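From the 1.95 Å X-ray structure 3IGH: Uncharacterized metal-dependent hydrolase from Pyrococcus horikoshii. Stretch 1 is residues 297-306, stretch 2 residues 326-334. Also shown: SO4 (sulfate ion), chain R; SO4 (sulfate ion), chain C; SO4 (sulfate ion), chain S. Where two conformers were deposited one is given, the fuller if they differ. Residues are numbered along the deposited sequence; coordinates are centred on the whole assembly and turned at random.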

ATOM      1  N   LEU A 297      -8.395  25.093  -5.276  1.00 29.73           N
ATOM      2  CA  LEU A 297      -8.231  24.391  -4.004  1.00 29.13           C
ATOM      3  C   LEU A 297      -9.350  23.371  -3.768  1.00 36.01           C
ATOM      4  O   LEU A 297      -9.086  22.266  -3.307  1.00 28.60           O
ATOM      5  N   ILE A 298     -10.584  23.746  -4.111  1.00 28.77           N
ATOM      6  CA  ILE A 298     -11.746  22.861  -3.985  1.00 33.25           C
ATOM      7  C   ILE A 298     -11.635  21.678  -4.930  1.00 30.53           C
ATOM      8  O   ILE A 298     -11.912  20.547  -4.532  1.00 30.42           O
ATOM      9  N   ARG A 299     -11.211  21.940  -6.168  1.00 27.98           N
ATOM     10  CA  ARG A 299     -11.037  20.882  -7.164  1.00 35.79           C
ATOM     11  C   ARG A 299     -10.027  19.817  -6.710  1.00 38.45           C
ATOM     12  O   ARG A 299     -10.278  18.609  -6.826  1.00 27.96           O
ATOM     13  N   ILE A 300      -8.893  20.262  -6.182  1.00 29.77           N
ATOM     14  CA  ILE A 300      -7.874  19.319  -5.701  1.00 29.15           C
ATOM     15  C   ILE A 300      -8.374  18.545  -4.460  1.00 25.17           C
ATOM     16  O   ILE A 300      -8.184  17.321  -4.362  1.00 30.60           O
ATOM     17  N   THR A 301      -9.017  19.258  -3.541  1.00 25.67           N
ATOM     18  CA  THR A 301      -9.638  18.658  -2.364  1.00 26.09           C
ATOM     19  C   THR A 301     -10.621  17.545  -2.768  1.00 27.36           C
ATOM     20  O   THR A 301     -10.570  16.445  -2.222  1.00 25.82           O
ATOM     21  N   GLU A 302     -11.481  17.820  -3.747  1.00 27.70           N
ATOM     22  CA  GLU A 302     -12.454  16.820  -4.205  1.00 26.41           C
ATOM     23  C   GLU A 302     -11.816  15.620  -4.901  1.00 24.70           C
ATOM     24  O   GLU A 302     -12.292  14.491  -4.736  1.00 27.70           O
ATOM     25  N   LYS A 303     -10.761  15.865  -5.680  1.00 25.39           N
ATOM     26  CA  LYS A 303      -9.979  14.794  -6.285  0.50 30.27           C
ATOM     27  C   LYS A 303      -9.417  13.871  -5.191  1.00 31.19           C
ATOM     28  O   LYS A 303      -9.543  12.640  -5.259  1.00 27.73           O
ATOM     29  N   ALA A 304      -8.806  14.476  -4.171  1.00 25.93           N
ATOM     30  CA  ALA A 304      -8.285  13.724  -3.024  1.00 25.07           C
ATOM     31  C   ALA A 304      -9.378  12.951  -2.287  1.00 23.28           C
ATOM     32  O   ALA A 304      -9.195  11.785  -1.952  1.00 25.71           O
ATOM     33  N   ARG A 305     -10.522  13.597  -2.056  1.00 22.92           N
ATOM     34  CA  ARG A 305     -11.621  12.975  -1.315  1.00 27.75           C
ATOM     35  C   ARG A 305     -12.250  11.801  -2.068  1.00 29.41           C
ATOM     36  O   ARG A 305     -12.710  10.839  -1.451  1.00 28.61           O
ATOM     37  N   SER A 306     -12.215  11.865  -3.396  1.00 30.21           N
ATOM     38  CA  SER A 306     -12.669  10.763  -4.245  1.00 32.88           C
ATOM     39  C   SER A 306     -11.775   9.526  -4.087  1.00 35.20           C
ATOM     40  O   SER A 306     -12.165   8.428  -4.471  1.00 30.41           O
ATOM     41  N   ASP A 326     -13.159  28.128   4.075  1.00 31.82           N
ATOM     42  CA  ASP A 326     -14.135  28.143   2.967  1.00 32.49           C
ATOM     43  C   ASP A 326     -14.079  26.843   2.157  1.00 36.23           C
ATOM     44  O   ASP A 326     -15.121  26.276   1.813  1.00 33.41           O
ATOM     45  N   VAL A 327     -12.861  26.365   1.885  1.00 33.48           N
ATOM     46  CA  VAL A 327     -12.644  25.119   1.144  1.00 30.68           C
ATOM     47  C   VAL A 327     -13.245  23.934   1.902  1.00 31.40           C
ATOM     48  O   VAL A 327     -14.008  23.143   1.332  1.00 29.40           O
ATOM     49  N   PHE A 328     -12.939  23.841   3.196  1.00 26.72           N
ATOM     50  CA  PHE A 328     -13.455  22.759   4.027  1.00 31.76           C
ATOM     51  C   PHE A 328     -14.982  22.820   4.250  1.00 30.94           C
ATOM     52  O   PHE A 328     -15.653  21.777   4.314  1.00 34.18           O
ATOM     53  N   GLU A 329     -15.531  24.030   4.312  1.00 34.53           N
ATOM     54  CA  GLU A 329     -16.970  24.187   4.457  1.00 35.52           C
ATOM     55  C   GLU A 329     -17.703  23.698   3.209  1.00 36.36           C
ATOM     56  O   GLU A 329     -18.635  22.899   3.321  1.00 30.96           O
ATOM     57  N   THR A 330     -17.242  24.131   2.033  1.00 32.53           N
ATOM     58  CA  THR A 330     -17.864  23.824   0.741  0.50 36.32           C
ATOM     59  C   THR A 330     -17.815  22.326   0.399  1.00 39.19           C
ATOM     60  O   THR A 330     -18.746  21.764  -0.183  1.00 36.48           O
ATOM     61  N   THR A 331     -16.700  21.687   0.748  1.00 31.01           N
ATOM     62  CA  THR A 331     -16.518  20.279   0.428  1.00 32.61           C
ATOM     63  C   THR A 331     -17.155  19.391   1.493  1.00 34.86           C
ATOM     64  O   THR A 331     -17.311  18.186   1.292  1.00 35.04           O
ATOM     65  N   GLY A 332     -17.527  20.005   2.616  1.00 33.12           N
ATOM     66  CA  GLY A 332     -18.045  19.294   3.776  1.00 32.76           C
ATOM     67  C   GLY A 332     -17.047  18.337   4.402  1.00 38.02           C
ATOM     68  O   GLY A 332     -17.440  17.362   5.024  1.00 29.77           O
ATOM     69  N   PHE A 333     -15.754  18.610   4.231  1.00 29.66           N
ATOM     70  CA  PHE A 333     -14.727  17.726   4.767  1.00 32.79           C
ATOM     71  C   PHE A 333     -13.963  18.392   5.906  1.00 29.60           C
ATOM     72  O   PHE A 333     -13.368  19.446   5.701  1.00 31.59           O
ATOM     73  N   PRO A 334     -13.971  17.774   7.105  1.00 32.62           N
ATOM     74  CA  PRO A 334     -13.159  18.300   8.201  1.00 35.13           C
ATOM     75  C   PRO A 334     -11.673  17.963   7.982  1.00 30.35           C
ATOM     76  O   PRO A 334     -11.167  16.959   8.489  1.00 33.28           O
TER

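Where two helices cross, β-branched side chains can fill the close approach while longer ones complete the contact farther along. The helix carrying L297 to R305 and the one carrying V327 are a compact example. Their axes come within 9.8 Å at a crossing angle of -52°, and the two stretches together bury 446 Å², both sides summed, with no hydrogen bond passing directly from one to the other.

V327 and T331, one helical turn apart, cover the most surface on their side. V327, in the t rotamer, points toward the first helix where the backbones are close, its CA lying 5.7 Å from the CA of I298. Its CG2 meets CB of L297 (m, t) at 3.8 Å, and its CG1 lies 4.1 Å from CG1 of I298 and 3.5 Å from OG1 of T301. That hydroxyl is already engaged within its own helix: T301, chi1 m, donates from OG1 to O of L297 at 2.8 Å.

T331 repeats the device. In the p rotamer its OG1 donates to O of V327, 2.8 Å away, and its CG2 makes the closest contacts with the first helix. CG2 of T331 sits 3.8 Å from CG2 of T301, 3.9 Å from CG2 of I298 and 3.5 Å from OE2 of E302. I298, chi1 m with chi2 between wells at 148°, leaves its backbone sideways, yet it buries substantial surface; its CD1 also reaches CG2 of T330, at 4.4 Å. E302 likewise starts sideways, but its m,m conformation brings the carboxylate nearer the second stretch.

Beyond the helix, G332 adopts a positive phi, a conformation that favours glycine, and the chain continues to F333, chi1 t, whose CA-to-CB bond points toward the first stretch; its ring meets R305 (m,m,m). Here the packing changes character. The R305 guanidinium lies flat on the phenyl ring, centres 4.0 Å apart and planes at 12°, with NE 3.3 Å from CD1 of F333; CD of R305 adds a CH-pi contact, 3.6 Å from the ring centroid. Stacking occupies a face of the guanidinium and leaves its edge free for anions. NE donates to O2 of the chain C sulfate at 3.0 Å and NH1 to O1 of the same ion at 2.9 Å, while NH1 also makes weak hydrogen bonds to the chain S sulfate, the shorter to its O2 at 3.2 Å. Both ions probably come from the crystallisation liquor.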

ATOM      1  CB  LEU A 297      -8.161  25.375  -2.835  1.00 27.00           C
ATOM      2  CG  LEU A 297      -6.905  26.252  -2.712  1.00 25.26           C
ATOM      3  CD1 LEU A 297      -7.241  27.474  -1.867  1.00 29.25           C
ATOM      4  CD2 LEU A 297      -5.759  25.473  -2.051  1.00 26.11           C
ATOM      5  CB  ILE A 298     -13.069  23.633  -4.219  1.00 31.55           C
ATOM      6  CG1 ILE A 298     -13.303  24.587  -3.055  1.00 31.62           C
ATOM      7  CG2 ILE A 298     -14.294  22.684  -4.319  1.00 30.85           C
ATOM      8  CD1 ILE A 298     -14.028  25.830  -3.453  1.00 37.69           C
ATOM      9  CB  ARG A 299     -10.608  21.485  -8.504  1.00 34.14           C
ATOM     10  CG  ARG A 299     -10.389  20.467  -9.610  1.00 52.40           C
ATOM     11  CD  ARG A 299      -9.945  21.134 -10.892  1.00 76.21           C
ATOM     12  NE  ARG A 299     -11.089  21.661 -11.630  1.00 94.04           N
ATOM     13  CZ  ARG A 299     -11.600  21.109 -12.727  1.00 85.20           C
ATOM     14  NH1 ARG A 299     -12.643  21.673 -13.307  1.00 72.26           N
ATOM     15  NH2 ARG A 299     -11.071  20.007 -13.251  1.00 69.30           N
ATOM     16  CB  ILE A 300      -6.500  20.000  -5.477  1.00 29.60           C
ATOM     17  CG1 ILE A 300      -6.013  20.657  -6.778  1.00 32.63           C
ATOM     18  CG2 ILE A 300      -5.456  18.965  -5.036  1.00 30.48           C
ATOM     19  CD1 ILE A 300      -4.829  21.612  -6.616  1.00 30.47           C
ATOM     20  CB  THR A 301     -10.351  19.735  -1.508  1.00 28.86           C
ATOM     21  OG1 THR A 301      -9.384  20.680  -1.027  1.00 27.75           O
ATOM     22  CG2 THR A 301     -11.082  19.114  -0.317  1.00 26.10           C
ATOM     23  CB  GLU A 302     -13.549  17.449  -5.083  1.00 28.44           C
ATOM     24  CG  GLU A 302     -14.497  18.410  -4.335  1.00 26.67           C
ATOM     25  CD  GLU A 302     -15.278  17.757  -3.192  1.00 36.80           C
ATOM     26  OE1 GLU A 302     -16.514  17.680  -3.299  1.00 44.58           O
ATOM     27  OE2 GLU A 302     -14.670  17.340  -2.172  1.00 46.70           O
ATOM     28  CB  LYS A 303      -8.848  15.397  -7.119  0.50 27.71           C
ATOM     29  CG  LYS A 303      -8.012  14.383  -7.891  0.50 34.03           C
ATOM     30  CD  LYS A 303      -6.828  15.050  -8.601  0.50 37.73           C
ATOM     31  CE  LYS A 303      -7.272  15.993  -9.716  0.50 43.01           C
ATOM     32  NZ  LYS A 303      -8.078  15.277 -10.744  0.50 35.84           N
ATOM     33  CB  ALA A 304      -7.580  14.666  -2.057  1.00 24.32           C
ATOM     34  CB  ARG A 305     -12.678  14.018  -0.918  1.00 27.49           C
ATOM     35  CG  ARG A 305     -12.205  15.010   0.180  1.00 29.33           C
ATOM     36  CD  ARG A 305     -11.579  14.268   1.359  1.00 24.20           C
ATOM     37  NE  ARG A 305     -12.551  13.393   2.034  1.00 28.38           N
ATOM     38  CZ  ARG A 305     -12.233  12.333   2.769  1.00 41.39           C
ATOM     39  NH1 ARG A 305     -13.194  11.629   3.356  1.00 35.48           N
ATOM     40  NH2 ARG A 305     -10.959  11.984   2.937  1.00 30.45           N
ATOM     41  CB  SER A 306     -12.756  11.190  -5.721  1.00 29.86           C
ATOM     42  OG  SER A 306     -11.488  11.172  -6.370  1.00 32.17           O
ATOM     43  CB  ASP A 326     -13.895  29.339   2.031  1.00 30.98           C
ATOM     44  CG  ASP A 326     -14.406  30.664   2.600  1.00 33.64           C
ATOM     45  OD1 ASP A 326     -15.070  30.669   3.650  1.00 33.79           O
ATOM     46  OD2 ASP A 326     -14.129  31.715   1.986  1.00 38.53           O
ATOM     47  CB  VAL A 327     -11.137  24.895   0.827  1.00 28.60           C
ATOM     48  CG1 VAL A 327     -10.905  23.566   0.122  1.00 25.17           C
ATOM     49  CG2 VAL A 327     -10.622  26.025  -0.050  1.00 26.51           C
ATOM     50  CB  PHE A 328     -12.661  22.655   5.351  1.00 26.02           C
ATOM     51  CG  PHE A 328     -11.221  22.183   5.161  1.00 25.86           C
ATOM     52  CD1 PHE A 328     -10.894  21.275   4.157  1.00 28.44           C
ATOM     53  CD2 PHE A 328     -10.206  22.635   6.002  1.00 31.45           C
ATOM     54  CE1 PHE A 328      -9.579  20.829   3.983  1.00 31.25           C
ATOM     55  CE2 PHE A 328      -8.888  22.201   5.837  1.00 29.34           C
ATOM     56  CZ  PHE A 328      -8.572  21.300   4.834  1.00 29.16           C
ATOM     57  CB  GLU A 329     -17.347  25.637   4.752  1.00 36.75           C
ATOM     58  CG  GLU A 329     -18.835  25.824   5.017  1.00 36.82           C
ATOM     59  CD  GLU A 329     -19.334  27.225   4.688  1.00 61.71           C
ATOM     60  OE1 GLU A 329     -20.558  27.440   4.781  1.00 54.73           O
ATOM     61  OE2 GLU A 329     -18.517  28.111   4.340  1.00 53.05           O
ATOM     62  CB  THR A 330     -17.179  24.654  -0.384  0.50 38.23           C
ATOM     63  OG1 THR A 330     -17.302  26.053  -0.091  0.50 35.66           O
ATOM     64  CG2 THR A 330     -17.788  24.386  -1.740  0.50 37.44           C
ATOM     65  CB  THR A 331     -15.029  19.924   0.256  1.00 30.48           C
ATOM     66  OG1 THR A 331     -14.297  20.313   1.432  1.00 32.54           O
ATOM     67  CG2 THR A 331     -14.461  20.628  -0.960  1.00 32.46           C
ATOM     68  CB  PHE A 333     -13.765  17.259   3.661  1.00 28.91           C
ATOM     69  CG  PHE A 333     -12.579  16.480   4.176  1.00 32.49           C
ATOM     70  CD1 PHE A 333     -12.758  15.241   4.786  1.00 30.58           C
ATOM     71  CD2 PHE A 333     -11.285  16.987   4.046  1.00 28.88           C
ATOM     72  CE1 PHE A 333     -11.670  14.517   5.277  1.00 37.57           C
ATOM     73  CE2 PHE A 333     -10.181  16.256   4.513  1.00 32.37           C
ATOM     74  CZ  PHE A 333     -10.381  15.027   5.139  1.00 29.92           C
ATOM     75  CB  PRO A 334     -13.741  17.606   9.435  1.00 34.95           C
ATOM     76  CG  PRO A 334     -14.313  16.333   8.922  1.00 42.25           C
ATOM     77  CD  PRO A 334     -14.728  16.570   7.500  1.00 36.63           C
TER
HETATM   78  S   SO4 R 503      -9.167  17.024 -13.218  1.00115.84           S
HETATM   79  O1  SO4 R 503      -8.363  18.045 -12.549  1.00115.05           O
HETATM   80  O2  SO4 R 503      -9.873  17.621 -14.348  1.00119.51           O
HETATM   81  O3  SO4 R 503      -8.294  15.960 -13.707  1.00114.30           O
HETATM   82  O4  SO4 R 503     -10.137  16.467 -12.278  1.00108.98           O
HETATM   83  S   SO4 C   2     -16.266  13.232   1.794  1.00 48.63           S
HETATM   84  O1  SO4 C   2     -15.826  12.769   3.109  1.00 53.97           O
HETATM   85  O2  SO4 C   2     -15.344  14.245   1.302  1.00 45.34           O
HETATM   86  O3  SO4 C   2     -16.290  12.113   0.856  1.00 55.75           O
HETATM   87  O4  SO4 C   2     -17.603  13.800   1.920  1.00 49.82           O
HETATM   88  S   SO4 S 504     -13.089   8.384   4.751  0.50 66.29           S
HETATM   89  O1  SO4 S 504     -12.963   7.090   5.417  0.50 62.88           O
HETATM   90  O2  SO4 S 504     -11.775   9.002   4.639  0.50 49.25           O
HETATM   91  O3  SO4 S 504     -13.634   8.199   3.403  0.50 53.18           O
HETATM   92  O4  SO4 S 504     -13.967   9.244   5.540  0.50 45.14           O